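Local coordinates for protein aminotransferase (Streptomyces pactum, PDB 4ZM4) that is a class-III aminotransferase of the PLP-dependent superfamily and binds its pyridoxal-phosphate groups where the two subunits of a dimer meet, at residues R118-S129 and N303-N314; M65-G73 and S278-P286. The protein carries 1 engineered substitution. All coordinates share one frame; numbering follows the deposited sequence.

Contact 1. Residues R118-S129 and N303-N314; sequences RFANSGTEAVAS and NEAHHAGVYAGN. With P3B ((3E,4R,5R)-4,5-dihydroxy-3-{[(Z)-{3-hydroxy-2-methyl-5-[(phosphonooxy)methyl]pyridin-4(1H)-ylidene}methyl]imino}cyclohex-1-ene-1-carboxylic acid), chain H; PLP (pyridoxal-5'-phosphate), chain G.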
loop_
_atom_site.group_PDB
_atom_site.type_symbol
_atom_site.label_atom_id
_atom_site.label_comp_id
_atom_site.label_asym_id
_atom_site.label_seq_id
_atom_site.Cartn_x
_atom_site.Cartn_y
_atom_site.Cartn_z
ATOM N N ARG B 118 8.843 -9.979 -5.470
ATOM C CA ARG B 118 7.431 -9.965 -5.129
ATOM C C ARG B 118 6.970 -8.520 -5.122
ATOM O O ARG B 118 7.752 -7.612 -4.870
ATOM C CB ARG B 118 7.171 -10.631 -3.806
ATOM C CG ARG B 118 7.245 -12.147 -3.885
ATOM C CD ARG B 118 6.326 -12.800 -2.877
ATOM N NE ARG B 118 6.529 -14.233 -2.762
ATOM C CZ ARG B 118 5.786 -15.026 -1.993
ATOM N NH1 ARG B 118 4.780 -14.527 -1.264
ATOM N NH2 ARG B 118 6.031 -16.332 -1.963
ATOM N N PHE B 119 5.719 -8.319 -5.507
ATOM C CA PHE B 119 5.140 -6.990 -5.598
ATOM C C PHE B 119 4.329 -6.647 -4.360
ATOM O O PHE B 119 3.858 -7.530 -3.638
ATOM C CB PHE B 119 4.246 -6.869 -6.824
ATOM C CG PHE B 119 5.014 -6.925 -8.120
ATOM C CD1 PHE B 119 5.678 -5.789 -8.584
ATOM C CD2 PHE B 119 5.103 -8.097 -8.829
ATOM C CE1 PHE B 119 6.404 -5.835 -9.739
ATOM C CE2 PHE B 119 5.833 -8.140 -9.981
ATOM C CZ PHE B 119 6.493 -7.018 -10.437
ATOM N N ALA B 120 4.179 -5.334 -4.163
ATOM C CA ALA B 120 3.427 -4.763 -3.067
ATOM C C ALA B 120 2.767 -3.505 -3.600
ATOM O O ALA B 120 3.045 -3.088 -4.722
ATOM C CB ALA B 120 4.359 -4.429 -1.890
ATOM N N ASN B 121 1.988 -2.844 -2.745
ATOM C CA ASN B 121 1.323 -1.595 -3.129
ATOM C C ASN B 121 2.158 -0.363 -2.835
ATOM O O ASN B 121 1.885 0.698 -3.379
ATOM C CB ASN B 121 -0.011 -1.477 -2.398
ATOM C CG ASN B 121 -0.883 -2.670 -2.634
ATOM O OD1 ASN B 121 -1.330 -2.911 -3.763
ATOM N ND2 ASN B 121 -1.136 -3.454 -1.575
ATOM N N SER B 122 3.164 -0.482 -1.972
ATOM C CA SER B 122 3.889 0.694 -1.473
ATOM C C SER B 122 5.294 0.352 -0.993
ATOM O O SER B 122 5.570 -0.801 -0.687
ATOM C CB SER B 122 3.128 1.279 -0.310
ATOM O OG SER B 122 3.142 0.370 0.771
ATOM N N GLY B 123 6.176 1.344 -0.950
ATOM C CA GLY B 123 7.495 1.143 -0.416
ATOM C C GLY B 123 7.482 0.673 1.029
ATOM O O GLY B 123 8.308 -0.134 1.453
ATOM N N THR B 124 6.537 1.188 1.791
ATOM C CA THR B 124 6.390 0.815 3.163
ATOM C C THR B 124 6.144 -0.698 3.267
ATOM O O THR B 124 6.770 -1.389 4.097
ATOM C CB THR B 124 5.260 1.652 3.826
ATOM O OG1 THR B 124 5.712 3.004 4.005
ATOM C CG2 THR B 124 4.841 1.083 5.177
ATOM N N GLU B 125 5.198 -1.197 2.482
ATOM C CA GLU B 125 4.869 -2.642 2.479
ATOM C C GLU B 125 6.056 -3.481 1.995
ATOM O O GLU B 125 6.383 -4.501 2.588
ATOM C CB GLU B 125 3.639 -2.941 1.593
ATOM C CG GLU B 125 2.303 -2.535 2.158
ATOM C CD GLU B 125 1.132 -2.888 1.240
ATOM O OE1 GLU B 125 1.352 -3.240 0.049
ATOM O OE2 GLU B 125 -0.014 -2.817 1.721
ATOM N N ALA B 126 6.684 -3.030 0.911
ATOM C CA ALA B 126 7.812 -3.749 0.339
ATOM C C ALA B 126 8.978 -3.846 1.314
ATOM O O ALA B 126 9.579 -4.917 1.454
ATOM C CB ALA B 126 8.256 -3.110 -0.937
ATOM N N VAL B 127 9.283 -2.747 1.988
ATOM C CA VAL B 127 10.300 -2.762 3.027
ATOM C C VAL B 127 9.948 -3.737 4.154
ATOM O O VAL B 127 10.803 -4.541 4.596
ATOM C CB VAL B 127 10.501 -1.304 3.573
ATOM C CG1 VAL B 127 11.208 -1.270 4.935
ATOM C CG2 VAL B 127 11.269 -0.471 2.558
ATOM N N ALA B 128 8.724 -3.658 4.678
ATOM C CA ALA B 128 8.383 -4.485 5.871
ATOM C C ALA B 128 8.600 -5.961 5.532
ATOM O O ALA B 128 9.184 -6.686 6.317
ATOM C CB ALA B 128 6.963 -4.239 6.377
ATOM N N SER B 129 8.163 -6.385 4.337
ATOM C CA SER B 129 8.307 -7.814 3.968
ATOM C C SER B 129 9.723 -8.185 3.647
ATOM O O SER B 129 10.153 -9.285 4.019
ATOM C CB SER B 129 7.362 -8.179 2.844
ATOM O OG SER B 129 6.020 -8.338 3.332
ATOM N N ASN B 303 7.653 -20.495 -0.651
ATOM C CA ASN B 303 6.453 -19.995 0.048
ATOM C C ASN B 303 6.432 -20.317 1.556
ATOM O O ASN B 303 5.369 -20.468 2.171
ATOM C CB ASN B 303 5.178 -20.495 -0.637
ATOM C CG ASN B 303 4.042 -19.504 -0.528
ATOM O OD1 ASN B 303 4.243 -18.288 -0.631
ATOM N ND2 ASN B 303 2.845 -20.004 -0.308
ATOM N N GLU B 304 7.622 -20.386 2.143
ATOM C CA GLU B 304 7.785 -20.588 3.561
ATOM C C GLU B 304 7.746 -19.218 4.264
ATOM O O GLU B 304 7.140 -19.079 5.320
ATOM C CB GLU B 304 9.108 -21.324 3.841
ATOM C CG GLU B 304 9.205 -21.945 5.226
ATOM C CD GLU B 304 10.479 -22.755 5.439
ATOM O OE1 GLU B 304 11.139 -23.133 4.427
ATOM O OE2 GLU B 304 10.819 -22.993 6.627
ATOM N N ALA B 305 8.421 -18.224 3.691
ATOM C CA ALA B 305 8.368 -16.854 4.209
ATOM C C ALA B 305 7.111 -16.136 3.696
ATOM O O ALA B 305 6.359 -16.673 2.847
ATOM C CB ALA B 305 9.622 -16.070 3.821
ATOM N N HIS B 306 6.875 -14.941 4.225
ATOM C CA HIS B 306 5.581 -14.316 4.062
ATOM C C HIS B 306 5.627 -13.012 3.319
ATOM O O HIS B 306 6.513 -12.198 3.511
ATOM C CB HIS B 306 4.947 -14.044 5.430
ATOM C CG HIS B 306 3.491 -13.764 5.364
ATOM N ND1 HIS B 306 2.980 -12.483 5.368
ATOM C CD2 HIS B 306 2.428 -14.601 5.301
ATOM C CE1 HIS B 306 1.659 -12.544 5.332
ATOM N NE2 HIS B 306 1.303 -13.821 5.274
ATOM N N HIS B 307 4.627 -12.845 2.469
ATOM C CA HIS B 307 4.231 -11.544 2.014
ATOM C C HIS B 307 2.779 -11.660 1.611
ATOM O O HIS B 307 2.299 -12.765 1.292
ATOM C CB HIS B 307 5.111 -11.070 0.840
ATOM C CG HIS B 307 4.730 -9.710 0.343
ATOM N ND1 HIS B 307 4.621 -8.623 1.183
ATOM C CD2 HIS B 307 4.391 -9.273 -0.891
ATOM C CE1 HIS B 307 4.279 -7.568 0.478
ATOM N NE2 HIS B 307 4.107 -7.939 -0.776
ATOM N N ALA B 308 2.069 -10.541 1.597
ATOM C CA ALA B 308 0.637 -10.614 1.307
ATOM C C ALA B 308 0.094 -9.298 0.775
ATOM O O ALA B 308 0.858 -8.358 0.563
ATOM C CB ALA B 308 -0.120 -11.052 2.571
ATOM N N GLY B 309 -1.235 -9.243 0.619
ATOM C CA GLY B 309 -1.918 -8.036 0.198
ATOM C C GLY B 309 -2.744 -8.367 -1.025
ATOM O O GLY B 309 -2.212 -8.739 -2.065
ATOM N N VAL B 310 -4.049 -8.241 -0.882
ATOM C CA VAL B 310 -4.964 -8.672 -1.912
ATOM C C VAL B 310 -4.657 -7.980 -3.251
ATOM O O VAL B 310 -4.838 -8.589 -4.301
ATOM C CB VAL B 310 -6.447 -8.431 -1.459
ATOM C CG1 VAL B 310 -6.883 -7.004 -1.745
ATOM C CG2 VAL B 310 -7.385 -9.387 -2.149
ATOM N N TYR B 311 -4.207 -6.721 -3.204
ATOM C CA TYR B 311 -3.912 -5.928 -4.420
ATOM C C TYR B 311 -2.495 -6.115 -4.946
ATOM O O TYR B 311 -2.113 -5.510 -5.949
ATOM C CB TYR B 311 -4.091 -4.420 -4.138
ATOM C CG TYR B 311 -5.452 -3.972 -3.699
ATOM C CD1 TYR B 311 -6.565 -4.126 -4.534
ATOM C CD2 TYR B 311 -5.637 -3.360 -2.477
ATOM C CE1 TYR B 311 -7.830 -3.733 -4.136
ATOM C CE2 TYR B 311 -6.893 -2.946 -2.076
ATOM C CZ TYR B 311 -7.976 -3.119 -2.907
ATOM O OH TYR B 311 -9.225 -2.697 -2.498
ATOM N N ALA B 312 -1.687 -6.866 -4.231
ATOM C CA ALA B 312 -0.301 -6.936 -4.575
ATOM C C ALA B 312 -0.200 -7.554 -5.962
ATOM O O ALA B 312 -0.759 -8.601 -6.204
ATOM C CB ALA B 312 0.487 -7.720 -3.538
ATOM N N GLY B 313 0.550 -6.898 -6.848
ATOM C CA GLY B 313 0.795 -7.445 -8.168
ATOM C C GLY B 313 -0.469 -7.481 -9.030
ATOM O O GLY B 313 -0.602 -8.344 -9.851
ATOM N N ASN B 314 -1.415 -6.576 -8.800
ATOM C CA ASN B 314 -2.626 -6.583 -9.604
ATOM C C ASN B 314 -2.287 -6.228 -11.042
ATOM O O ASN B 314 -1.219 -5.689 -11.336
ATOM C CB ASN B 314 -3.702 -5.625 -9.013
ATOM C CG ASN B 314 -3.282 -4.169 -9.041
ATOM O OD1 ASN B 314 -3.451 -3.464 -10.061
ATOM N ND2 ASN B 314 -2.763 -3.680 -7.917
HETATM O OAH P3B H . 5.217 3.983 1.726
HETATM P PBA P3B H . 5.708 4.705 0.402
HETATM O OAI P3B H . 5.364 6.144 0.637
HETATM O OAC P3B H . 5.031 4.198 -0.860
HETATM O OAQ P3B H . 7.360 4.450 0.478
HETATM C CAM P3B H . 8.114 4.523 1.732
HETATM C CAV P3B H . 9.403 4.860 1.398
HETATM C CAL P3B H . 10.344 3.841 1.404
HETATM N NAP P3B H . 11.645 4.145 1.025
HETATM C CAU P3B H . 11.997 5.417 0.637
HETATM C CAA P3B H . 13.289 5.718 0.295
HETATM C CAW P3B H . 11.106 6.395 0.666
HETATM O OAE P3B H . 11.516 7.623 0.276
HETATM C CAX P3B H . 9.770 6.177 1.006
HETATM C CAJ P3B H . 8.830 7.267 1.033
HETATM N NAO P3B H . 9.232 8.574 0.883
HETATM C CAT P3B H . 8.369 9.629 1.024
HETATM C CAK P3B H . 7.032 9.552 1.505
HETATM C CAS P3B H . 6.209 10.654 1.710
HETATM C CAR P3B H . 4.872 10.523 2.132
HETATM O OAD P3B H . 4.104 11.495 2.215
HETATM O OAB P3B H . 4.412 9.475 2.513
HETATM C CAN P3B H . 6.543 11.867 1.251
HETATM C CAY P3B H . 7.913 12.067 0.582
HETATM O OAF P3B H . 8.331 13.341 1.107
HETATM C CAZ P3B H . 8.975 10.915 0.805
HETATM O OAG P3B H . 10.099 10.857 -0.149
HETATM N N1 PLP G . -9.172 -6.695 6.347
HETATM C C2 PLP G . -9.917 -7.725 5.927
HETATM C C2A PLP G . -11.219 -7.926 6.612
HETATM C C3 PLP G . -9.477 -8.592 4.803
HETATM O O3 PLP G . -10.257 -9.630 4.379
HETATM C C4 PLP G . -8.164 -8.299 4.146
HETATM C C4A PLP G . -7.645 -9.233 3.102
HETATM O O4A PLP G . -8.148 -10.390 2.987
HETATM C C5 PLP G . -7.444 -7.116 4.729
HETATM C C6 PLP G . -7.987 -6.410 5.804
HETATM C C5A PLP G . -6.115 -6.612 4.249
HETATM O O4P PLP G . -6.242 -5.673 3.149
HETATM P P PLP G . -5.085 -5.823 2.009
HETATM O O1P PLP G . -3.804 -5.511 2.821
HETATM O O2P PLP G . -5.423 -4.804 0.945
HETATM O O3P PLP G . -5.057 -7.270 1.571
HETATM O O HOH W 1 1.275 -4.114 -6.411
HETATM O O HOH W 2 -3.373 -5.226 -0.788
HETATM O O HOH W 3 1.438 -6.032 -0.830
HETATM O O HOH W 4 5.415 -9.999 5.324
#
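H307 reaches between S129 on helix 123-138 and F119 on strand 116-120. Its CG stands anti to the backbone N (chi1 -180°), which carries the ring toward that helix and strand. CB lies 3.8 Å from S129 OG and within reach of the R118 guanidinium. ND1 and S129 OG are hydrogen-bonded at 2.6 Å, and either may be the donor. The CE1-NE2 edge passes the methyl of A120, with NE2 the nearer. At the tip, NE2 donates to F119 O at 2.9 Å. The oxygen lies in the ring plane, but NE2 stands above the carbonyl plane and the bond is bent, 133° at the hydrogen. Bonds at both nitrogens thus fix the rotation of the ring. F290 meets it edge-to-face.

R118 runs out extended from CG to NE. Its NH2 gives N303 OD1 a nearly straight bond of 3.0 Å, in the guanidinium plane. A26 and S32 of the second subunit take NE and NH1.

N121 OD1 comes to 3.2 Å from Y311 CB, with amide and ring planes 74° apart. The N121 backbone N and ND2 both donate to E125 OE1. E125 OE2 bonds S122 of the second subunit. Water 2 joins N121 ND2, Y311 N and PLP O2P.

The two segments serve different phosphates. G123 N and T124 N hold that of P3B at the helix N-terminus, while V310 N gives PLP O3P a straight bond of 2.8 Å. This is the interface cofactor site of fold-type I PLP enzymes, whose phosphate cups take residues from both subunits.

Contact 2. Residues M65-G73 and S278-P286; sequences MGYGPHLFG and SRVMGGGFP. Engineered in segment 278-286: R279 (natural residue Lys). With P3B ((3E,4R,5R)-4,5-dihydroxy-3-{[(Z)-{3-hydroxy-2-methyl-5-[(phosphonooxy)methyl]pyridin-4(1H)-ylidene}methyl]imino}cyclohex-1-ene-1-carboxylic acid), chain H.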
loop_
_atom_site.group_PDB
_atom_site.type_symbol
_atom_site.label_atom_id
_atom_site.label_comp_id
_atom_site.label_asym_id
_atom_site.label_seq_id
_atom_site.Cartn_x
_atom_site.Cartn_y
_atom_site.Cartn_z
ATOM N N MET B 65 7.187 17.265 -8.250
ATOM C CA MET B 65 6.702 16.190 -9.113
ATOM C C MET B 65 6.144 14.952 -8.416
ATOM O O MET B 65 6.322 13.807 -8.899
ATOM C CB MET B 65 7.818 15.783 -10.098
ATOM C CG MET B 65 8.233 16.909 -11.040
ATOM S SD MET B 65 6.924 17.569 -12.096
ATOM C CE MET B 65 6.393 16.109 -12.989
ATOM N N GLY B 66 5.454 15.160 -7.299
ATOM C CA GLY B 66 4.799 14.046 -6.621
ATOM C C GLY B 66 5.738 13.047 -6.038
ATOM O O GLY B 66 5.420 11.861 -5.906
ATOM N N TYR B 67 6.909 13.516 -5.696
ATOM C CA TYR B 67 7.855 12.772 -4.873
ATOM C C TYR B 67 8.560 11.554 -5.541
ATOM O O TYR B 67 8.913 10.590 -4.849
ATOM C CB TYR B 67 7.195 12.398 -3.530
ATOM C CG TYR B 67 6.699 13.577 -2.724
ATOM C CD1 TYR B 67 7.532 14.258 -1.846
ATOM C CD2 TYR B 67 5.394 13.993 -2.813
ATOM C CE1 TYR B 67 7.062 15.315 -1.070
ATOM C CE2 TYR B 67 4.916 15.043 -2.034
ATOM C CZ TYR B 67 5.747 15.711 -1.171
ATOM O OH TYR B 67 5.264 16.781 -0.426
ATOM N N GLY B 68 8.836 11.632 -6.845
ATOM C CA GLY B 68 9.774 10.698 -7.498
ATOM C C GLY B 68 9.351 9.815 -8.675
ATOM O O GLY B 68 10.212 9.365 -9.425
ATOM N N PRO B 69 8.055 9.519 -8.828
ATOM C CA PRO B 69 7.645 8.552 -9.879
ATOM C C PRO B 69 7.728 9.037 -11.324
ATOM O O PRO B 69 7.859 8.211 -12.218
ATOM C CB PRO B 69 6.170 8.248 -9.566
ATOM C CG PRO B 69 5.861 8.928 -8.292
ATOM C CD PRO B 69 6.907 9.987 -8.044
ATOM N N HIS B 70 7.706 10.350 -11.540
ATOM C CA HIS B 70 7.450 10.915 -12.856
ATOM C C HIS B 70 8.715 11.335 -13.551
ATOM O O HIS B 70 9.068 12.510 -13.613
ATOM C CB HIS B 70 6.459 12.064 -12.706
ATOM C CG HIS B 70 5.172 11.636 -12.076
ATOM N ND1 HIS B 70 4.813 11.988 -10.782
ATOM C CD2 HIS B 70 4.186 10.841 -12.537
ATOM C CE1 HIS B 70 3.661 11.422 -10.479
ATOM N NE2 HIS B 70 3.252 10.731 -11.525
ATOM N N LEU B 71 9.379 10.359 -14.125
ATOM C CA LEU B 71 10.614 10.570 -14.852
ATOM C C LEU B 71 10.373 11.347 -16.154
ATOM O O LEU B 71 11.244 12.109 -16.619
ATOM C CB LEU B 71 11.238 9.227 -15.140
ATOM C CG LEU B 71 12.723 9.178 -15.387
ATOM C CD1 LEU B 71 13.491 9.553 -14.143
ATOM C CD2 LEU B 71 13.122 7.774 -15.838
ATOM N N PHE B 72 9.198 11.158 -16.728
ATOM C CA PHE B 72 8.811 11.801 -17.979
ATOM C C PHE B 72 7.740 12.879 -17.788
ATOM O O PHE B 72 7.133 13.331 -18.750
ATOM C CB PHE B 72 8.276 10.735 -18.950
ATOM C CG PHE B 72 9.240 9.606 -19.209
ATOM C CD1 PHE B 72 10.396 9.822 -19.972
ATOM C CD2 PHE B 72 9.008 8.329 -18.693
ATOM C CE1 PHE B 72 11.284 8.789 -20.216
ATOM C CE2 PHE B 72 9.906 7.295 -18.942
ATOM C CZ PHE B 72 11.043 7.520 -19.700
ATOM N N GLY B 73 7.449 13.254 -16.555
ATOM C CA GLY B 73 6.406 14.251 -16.295
ATOM C C GLY B 73 5.053 13.660 -16.081
ATOM O O GLY B 73 4.854 12.456 -16.166
ATOM N N SER B 278 10.090 1.057 -6.229
ATOM C CA SER B 278 8.751 1.654 -6.368
ATOM C C SER B 278 8.861 2.886 -7.296
ATOM O O SER B 278 9.767 2.966 -8.103
ATOM C CB SER B 278 8.179 2.033 -5.007
ATOM O OG SER B 278 6.839 2.463 -5.079
ATOM N N ARG B 279 7.940 3.825 -7.207
ATOM C CA ARG B 279 8.094 5.178 -7.792
ATOM C C ARG B 279 8.223 5.192 -9.300
ATOM O O ARG B 279 7.214 5.138 -9.979
ATOM C CB ARG B 279 9.253 5.940 -7.156
ATOM C CG ARG B 279 9.146 6.058 -5.668
ATOM C CD ARG B 279 8.166 7.103 -5.198
ATOM N NE ARG B 279 7.793 6.740 -3.840
ATOM C CZ ARG B 279 8.204 7.322 -2.715
ATOM N NH1 ARG B 279 9.023 8.379 -2.694
ATOM N NH2 ARG B 279 7.754 6.817 -1.574
ATOM N N VAL B 280 9.446 5.292 -9.825
ATOM C CA VAL B 280 9.650 5.385 -11.266
ATOM C C VAL B 280 9.121 4.096 -11.902
ATOM O O VAL B 280 8.567 4.112 -13.012
ATOM C CB VAL B 280 11.137 5.608 -11.646
ATOM C CG1 VAL B 280 11.335 5.507 -13.149
ATOM C CG2 VAL B 280 11.610 6.959 -11.151
ATOM N N MET B 281 9.268 2.987 -11.185
ATOM C CA MET B 281 8.883 1.665 -11.701
ATOM C C MET B 281 7.465 1.643 -12.232
ATOM O O MET B 281 7.233 1.113 -13.281
ATOM C CB MET B 281 9.040 0.599 -10.598
ATOM C CG MET B 281 8.970 -0.838 -11.102
ATOM S SD MET B 281 9.272 -1.975 -9.744
ATOM C CE MET B 281 7.680 -1.883 -8.890
ATOM N N GLY B 282 6.524 2.210 -11.488
ATOM C CA GLY B 282 5.134 2.224 -11.870
ATOM C C GLY B 282 4.611 3.543 -12.403
ATOM O O GLY B 282 3.412 3.677 -12.604
ATOM N N GLY B 283 5.488 4.525 -12.621
ATOM C CA GLY B 283 5.112 5.829 -13.179
ATOM C C GLY B 283 4.025 6.591 -12.449
ATOM O O GLY B 283 3.253 7.350 -13.060
ATOM N N GLY B 284 3.962 6.403 -11.144
ATOM C CA GLY B 284 2.899 7.013 -10.331
ATOM C C GLY B 284 1.750 6.113 -9.936
ATOM O O GLY B 284 0.947 6.509 -9.106
ATOM N N PHE B 285 1.631 4.927 -10.534
ATOM C CA PHE B 285 0.618 3.982 -10.094
ATOM C C PHE B 285 1.068 3.405 -8.747
ATOM O O PHE B 285 2.269 3.117 -8.574
ATOM C CB PHE B 285 0.424 2.846 -11.120
ATOM C CG PHE B 285 -0.814 2.015 -10.894
ATOM C CD1 PHE B 285 -0.822 0.972 -9.957
ATOM C CD2 PHE B 285 -1.973 2.265 -11.598
ATOM C CE1 PHE B 285 -1.957 0.203 -9.750
ATOM C CE2 PHE B 285 -3.126 1.501 -11.404
ATOM C CZ PHE B 285 -3.108 0.462 -10.476
ATOM N N PRO B 286 0.136 3.184 -7.815
ATOM C CA PRO B 286 0.630 2.620 -6.550
ATOM C C PRO B 286 1.122 1.173 -6.673
ATOM O O PRO B 286 0.313 0.239 -6.812
ATOM C CB PRO B 286 -0.565 2.739 -5.613
ATOM C CG PRO B 286 -1.614 3.441 -6.387
ATOM C CD PRO B 286 -1.310 3.304 -7.827
HETATM O OAH P3B H . 5.217 3.983 1.726
HETATM P PBA P3B H . 5.708 4.705 0.402
HETATM O OAI P3B H . 5.364 6.144 0.637
HETATM O OAC P3B H . 5.031 4.198 -0.860
HETATM O OAQ P3B H . 7.360 4.450 0.478
HETATM C CAM P3B H . 8.114 4.523 1.732
HETATM C CAV P3B H . 9.403 4.860 1.398
HETATM C CAL P3B H . 10.344 3.841 1.404
HETATM N NAP P3B H . 11.645 4.145 1.025
HETATM C CAU P3B H . 11.997 5.417 0.637
HETATM C CAA P3B H . 13.289 5.718 0.295
HETATM C CAW P3B H . 11.106 6.395 0.666
HETATM O OAE P3B H . 11.516 7.623 0.276
HETATM C CAX P3B H . 9.770 6.177 1.006
HETATM C CAJ P3B H . 8.830 7.267 1.033
HETATM N NAO P3B H . 9.232 8.574 0.883
HETATM C CAT P3B H . 8.369 9.629 1.024
HETATM C CAK P3B H . 7.032 9.552 1.505
HETATM C CAS P3B H . 6.209 10.654 1.710
HETATM C CAR P3B H . 4.872 10.523 2.132
HETATM O OAD P3B H . 4.104 11.495 2.215
HETATM O OAB P3B H . 4.412 9.475 2.513
HETATM C CAN P3B H . 6.543 11.867 1.251
HETATM C CAY P3B H . 7.913 12.067 0.582
HETATM O OAF P3B H . 8.331 13.341 1.107
HETATM C CAZ P3B H . 8.975 10.915 0.805
HETATM O OAG P3B H . 10.099 10.857 -0.149
#
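P69 packs on the turn of 278-286, with its CB 3.3 Å from both R279 O and G284 N. R279 is an engineered residue that replaces the natural lysine. Its side chain leaves with CG beside the backbone N and then bends at chi2 (-77°). The bend brings CD to 3.6 Å from Y67 O. NH1 then donates to Y67 O at 3.1 Å. The bond arrives nearly along the C=O axis, yet the oxygen is tilted 29° from the guanidinium plane. The P3B phosphorus lies at the edge of the same guanidinium, in its plane.

The Y67 ring also reaches P3B, with one face toward CAN, offset to the rim. Its CD1 is 3.2 Å from P3B OAF. V310 of the second subunit also packs on Y67 and R279. In the class-III fold the position of R279 follows the strand 274-277 of the large sheet. The natural lysine there is probably the one that carries the cofactor, as in relatives.

V280 sends its two methyls different ways. CG1, anti to the backbone N, meets L71 CD2 at 3.9 Å. CG2, beside the backbone N, comes to 3.3 Å from G68 O. R258 donates to that oxygen. V280 CA makes a straight CA-H...O contact with P69 O.

H70 lays one ring face over P69 CB. Its ND1 donates to M65 O at 3.0 Å, almost straight, while the NE2 side of the ring approaches G283 O and G284 CA. G283 O accepts from H91 of the second subunit.

Overall arrangement
Both contacts are buried, touch P3B and reach the second subunit. The centres of contact 1 and contact 2 lie about 19 Å apart. They meet by packing: F119 on M281, N121 on P286 and N314 on F285. Contact 1 lies farther from the chain centre, on the edge strand of the seven-stranded sheet, and is mainly polar. Its hydrogen bonds run from side chain to side chain or backbone, with waters between. Contact 2 joins two loops nearer the centre. It relies on proline, valine and glycine packing, with a single hydrogen bond between its segments. Across the dimer the two join: Y311 of one subunit bonds S278 and R279 of the other.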